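Local coordinates for protein P450 epoxidase (Sorangium cellulosum, PDB 1Q5D) that belongs to the cytochrome P450 family of haem proteins and binds a haem group and the ligand EPB, at residues Trp74-Ser77 with Ala78-Ser81; Val191-Thr195 with Lys196-Ala200. One frame throughout, in Å; residues are numbered along the deposited sequence.

How the contacts relate
Contacts 1 and 2 are both local. Each is the place where a loop turns into the first turn of a helix: helix 77-82 in contact 1, helix 195-218 in contact 2. Contact 1 closes before contact 2 opens along the chain. Their centres lie 20 Å apart and their nearest atoms about 8 Å apart, so they do not touch. What they share is the bound EPB. The side chain of Tyr-80 is about 5 Å from the bound EPB. The side chain of Val-191 is about 6 Å from the bound EPB. The haem is farther from Tyr-80, at about 12 Å. The Tyr-80 hydroxyl also bonds to Leu-183 O, in the loop that leads to contact 2.

Contact 1 of 2, residues Trp74-Ser77 with Ala78-Ser81; sequences WESS and AEYS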
loop_
_atom_site.group_PDB
_atom_site.type_symbol
_atom_site.label_atom_id
_atom_site.label_comp_id
_atom_site.label_asym_id
_atom_site.label_seq_id
_atom_site.Cartn_x
_atom_site.Cartn_y
_atom_site.Cartn_z
ATOM N N TRP A 74 19.358 10.813 1.252
ATOM C CA TRP A 74 20.020 9.655 1.854
ATOM C C TRP A 74 21.537 9.677 1.664
ATOM O O TRP A 74 22.052 10.176 0.665
ATOM C CB TRP A 74 19.456 8.380 1.239
ATOM C CG TRP A 74 19.693 7.135 2.002
ATOM C CD1 TRP A 74 19.956 7.010 3.341
ATOM C CD2 TRP A 74 19.670 5.808 1.474
ATOM N NE1 TRP A 74 20.098 5.683 3.671
ATOM C CE2 TRP A 74 19.925 4.923 2.541
ATOM C CE3 TRP A 74 19.454 5.272 0.193
ATOM C CZ2 TRP A 74 19.972 3.540 2.372
ATOM C CZ3 TRP A 74 19.507 3.899 0.029
ATOM C CH2 TRP A 74 19.771 3.049 1.115
ATOM N N GLU A 75 22.245 9.117 2.629
ATOM C CA GLU A 75 23.689 9.001 2.544
ATOM C C GLU A 75 24.100 8.011 1.445
ATOM O O GLU A 75 25.215 8.081 0.926
ATOM C CB GLU A 75 24.251 8.568 3.896
ATOM C CG GLU A 75 23.565 7.356 4.505
ATOM C CD GLU A 75 24.154 6.968 5.846
ATOM O OE1 GLU A 75 23.586 6.078 6.519
ATOM O OE2 GLU A 75 25.190 7.556 6.233
ATOM N N SER A 76 23.196 7.092 1.091
ATOM C CA SER A 76 23.470 6.118 0.030
ATOM C C SER A 76 22.721 6.460 -1.253
ATOM O O SER A 76 22.421 5.582 -2.064
ATOM C CB SER A 76 23.093 4.708 0.472
ATOM O OG SER A 76 24.004 4.210 1.430
ATOM N N SER A 77 22.422 7.737 -1.431
ATOM C CA SER A 77 21.703 8.192 -2.609
ATOM C C SER A 77 22.318 7.728 -3.938
ATOM O O SER A 77 21.600 7.268 -4.825
ATOM C CB SER A 77 21.594 9.713 -2.603
ATOM O OG SER A 77 21.108 10.153 -3.851
ATOM N N ALA A 78 23.638 7.864 -4.072
ATOM C CA ALA A 78 24.340 7.526 -5.305
ATOM C C ALA A 78 24.094 6.080 -5.674
ATOM O O ALA A 78 23.708 5.756 -6.796
ATOM C CB ALA A 78 25.852 7.778 -5.141
ATOM N N GLU A 79 24.328 5.202 -4.719
ATOM C CA GLU A 79 24.060 3.798 -4.922
ATOM C C GLU A 79 22.566 3.613 -5.304
ATOM O O GLU A 79 22.240 2.843 -6.217
ATOM C CB GLU A 79 24.490 3.034 -3.662
ATOM C CG GLU A 79 24.004 1.614 -3.523
ATOM C CD GLU A 79 22.594 1.557 -2.991
ATOM O OE1 GLU A 79 21.714 1.199 -3.789
ATOM O OE2 GLU A 79 22.370 1.882 -1.801
ATOM N N TYR A 80 21.672 4.363 -4.658
ATOM C CA TYR A 80 20.231 4.202 -4.922
ATOM C C TYR A 80 19.788 4.705 -6.294
ATOM O O TYR A 80 19.070 4.009 -7.007
ATOM C CB TYR A 80 19.353 4.831 -3.827
ATOM C CG TYR A 80 17.879 4.527 -4.037
ATOM C CD1 TYR A 80 17.419 3.221 -4.023
ATOM C CD2 TYR A 80 16.961 5.539 -4.280
ATOM C CE1 TYR A 80 16.072 2.926 -4.229
ATOM C CE2 TYR A 80 15.597 5.253 -4.487
ATOM C CZ TYR A 80 15.167 3.946 -4.455
ATOM O OH TYR A 80 13.828 3.634 -4.668
ATOM N N SER A 81 20.195 5.915 -6.658
ATOM C CA SER A 81 19.831 6.474 -7.965
ATOM C C SER A 81 20.383 5.632 -9.105
ATOM O O SER A 81 19.789 5.559 -10.175
ATOM C CB SER A 81 20.325 7.918 -8.098
ATOM O OG SER A 81 19.561 8.787 -7.289
HETATM O O HOH W 1 25.247 7.900 -2.087
HETATM O O HOH W 2 18.493 8.641 -4.528
#
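Tyr-80 N donates to Ser-76 O at 3.0 Å. The next bond along the helix, from Ser-81 N to Ser-77 O, is 2.7 Å long and nearly straight at 173°. Just before them, Ser-77 N reaches back to Trp-74 O and closes a type I beta turn.

Two waters add to these backbone bonds. Water 1 gives a hydrogen to Glu-75 O and takes one from Ala-78 N at 2.6 Å, so it serves an amide of the first helical turn. Water 2 joins the hydroxyls of Ser-77 and Ser-81. With OG anti to the backbone N (chi1 170°), Ser-77 turns its hydroxyl to the side where water 2 sits, and Ser-77 OG stands 4.0 Å from Ser-81 OG.

The side-chain packing is small. Tyr-80 CB sits at the edge of the Trp-74 indole, 4.0 Å from CZ3, and the two side chains cross at about a right angle. Ser-76 CB lies over one indole face, near its rim. Phe-308 also meets the Trp-74 ring.

Charged groups lie beside it. The Glu-79 chain bends at chi2 (-82°), which brings OE2 to 3.7 Å from Ser-76 CB. Its carboxylate plane is almost perpendicular to the indole, and OE2 has a long, weak ion pair with Arg-48. Lys-91 makes a cation-pi contact with Tyr-80.

This is a beta turn leading into a helix N-terminus, beside the EPB pocket of a cytochrome P450. Ser-76 holds the N-cap position, although its side chain makes no capping bond.

Contact 2 of 2, residues Val191-Thr195 with Lys196-Ala200; sequences VDEET and KTLVA
Leu-198 packs against both Glu-193 and Val-191. Its CD2 branch meets the carboxylate end of Glu-193, 3.5 Å from CD. Glu-193 CG is anti to the backbone N (chi1 -165°) and the chain is extended beyond it, so CB, CG and the carboxylate pass across the CD2 side of the leucine at an oblique angle. The other branch, CD1, touches Val-191 CG1 at 4.0 Å. Thus the two methyls of one leucine meet two different loop residues.

Thr-197 adds a second neighbour to the Glu-193 carboxylate. Its CG2 methyl is 3.4 Å from OE2, and the two side chains cross at about a right angle. Glu-193 OE1 has a long, weak ion pair with Arg-181. One helical turn apart, Thr-195 and Val-199 lie side by side and point the same way. Their CG2 methyls are 4.2 Å apart.

The backbone bonds begin at Glu-194, the N-cap residue. Its O accepts a nearly straight bond from Leu-198 N (3.2 Å, 172°) and a weak one from Thr-197 N. Thr-195 O then takes Val-199 N at 2.8 Å.

The neighbours place this helix start. Leu-198 also packs on Ala-178 and Arg-181 of helix 169-182, and Arg-181 forms a salt bridge with Asp-192. Thr-195 touches Ile-84 and Val-199 touches Glu-86, both in the loop between helices 77-82 and 88-93. The start of helix 195-218 therefore touches both helix 169-182 and that loop.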
loop_
_atom_site.group_PDB
_atom_site.type_symbol
_atom_site.label_atom_id
_atom_site.label_comp_id
_atom_site.label_asym_id
_atom_site.label_seq_id
_atom_site.Cartn_x
_atom_site.Cartn_y
_atom_site.Cartn_z
ATOM N N VAL A 191 15.252 -7.607 -1.345
ATOM C CA VAL A 191 14.205 -7.640 -2.358
ATOM C C VAL A 191 14.125 -9.074 -2.882
ATOM O O VAL A 191 15.135 -9.636 -3.308
ATOM C CB VAL A 191 14.515 -6.644 -3.491
ATOM C CG1 VAL A 191 13.510 -6.773 -4.629
ATOM C CG2 VAL A 191 14.523 -5.230 -2.951
ATOM N N ASP A 192 12.927 -9.657 -2.860
ATOM C CA ASP A 192 12.770 -11.112 -2.997
ATOM C C ASP A 192 12.527 -11.627 -4.427
ATOM O O ASP A 192 11.664 -12.474 -4.636
ATOM C CB ASP A 192 11.649 -11.604 -2.062
ATOM C CG ASP A 192 10.253 -11.103 -2.481
ATOM O OD1 ASP A 192 9.254 -11.780 -2.122
ATOM O OD2 ASP A 192 10.049 -10.062 -3.161
ATOM N N GLU A 193 13.289 -11.130 -5.399
ATOM C CA GLU A 193 13.094 -11.504 -6.808
ATOM C C GLU A 193 14.344 -11.262 -7.660
ATOM O O GLU A 193 15.182 -10.422 -7.323
ATOM C CB GLU A 193 11.888 -10.764 -7.428
ATOM C CG GLU A 193 11.408 -11.351 -8.759
ATOM C CD GLU A 193 10.065 -10.798 -9.229
ATOM O OE1 GLU A 193 9.196 -10.502 -8.375
ATOM O OE2 GLU A 193 9.862 -10.665 -10.464
ATOM N N GLU A 194 14.448 -11.998 -8.767
ATOM C CA GLU A 194 15.515 -11.828 -9.753
ATOM C C GLU A 194 15.417 -10.475 -10.442
ATOM O O GLU A 194 14.346 -10.082 -10.902
ATOM C CB GLU A 194 15.444 -12.930 -10.813
ATOM C CG GLU A 194 15.422 -14.343 -10.251
ATOM C CD GLU A 194 15.845 -15.381 -11.275
ATOM O OE1 GLU A 194 16.186 -14.982 -12.417
ATOM O OE2 GLU A 194 15.833 -16.593 -10.939
ATOM N N THR A 195 16.546 -9.773 -10.515
ATOM C CA THR A 195 16.602 -8.427 -11.069
ATOM C C THR A 195 16.108 -8.371 -12.506
ATOM O O THR A 195 15.369 -7.458 -12.874
ATOM C CB THR A 195 18.045 -7.879 -10.987
ATOM O OG1 THR A 195 18.544 -8.062 -9.654
ATOM C CG2 THR A 195 18.059 -6.366 -11.169
ATOM N N LYS A 196 16.503 -9.352 -13.313
ATOM C CA LYS A 196 16.124 -9.366 -14.730
ATOM C C LYS A 196 14.607 -9.410 -14.916
ATOM O O LYS A 196 14.059 -8.727 -15.773
ATOM C CB LYS A 196 16.758 -10.558 -15.462
ATOM C CG LYS A 196 18.292 -10.490 -15.591
ATOM C CD LYS A 196 18.755 -9.869 -16.903
ATOM C CE LYS A 196 20.261 -9.648 -16.896
ATOM N NZ LYS A 196 20.967 -10.531 -17.878
ATOM N N THR A 197 13.945 -10.233 -14.117
ATOM C CA THR A 197 12.500 -10.384 -14.213
ATOM C C THR A 197 11.820 -9.072 -13.824
ATOM O O THR A 197 10.911 -8.611 -14.509
ATOM C CB THR A 197 12.031 -11.519 -13.291
ATOM O OG1 THR A 197 12.741 -12.719 -13.620
ATOM C CG2 THR A 197 10.584 -11.879 -13.587
ATOM N N LEU A 198 12.279 -8.488 -12.721
ATOM C CA LEU A 198 11.782 -7.208 -12.235
ATOM C C LEU A 198 11.918 -6.141 -13.306
ATOM O O LEU A 198 10.970 -5.408 -13.593
ATOM C CB LEU A 198 12.573 -6.760 -10.995
ATOM C CG LEU A 198 12.274 -7.408 -9.643
ATOM C CD1 LEU A 198 13.027 -6.630 -8.568
ATOM C CD2 LEU A 198 10.785 -7.419 -9.365
ATOM N N VAL A 199 13.112 -6.047 -13.892
ATOM C CA VAL A 199 13.385 -5.019 -14.883
ATOM C C VAL A 199 12.558 -5.231 -16.163
ATOM O O VAL A 199 12.108 -4.263 -16.789
ATOM C CB VAL A 199 14.905 -4.923 -15.187
ATOM C CG1 VAL A 199 15.174 -4.044 -16.407
ATOM C CG2 VAL A 199 15.649 -4.392 -13.972
ATOM N N ALA A 200 12.335 -6.492 -16.535
ATOM C CA ALA A 200 11.523 -6.780 -17.710
ATOM C C ALA A 200 10.097 -6.256 -17.512
ATOM O O ALA A 200 9.580 -5.530 -18.353
ATOM C CB ALA A 200 11.495 -8.278 -17.992
#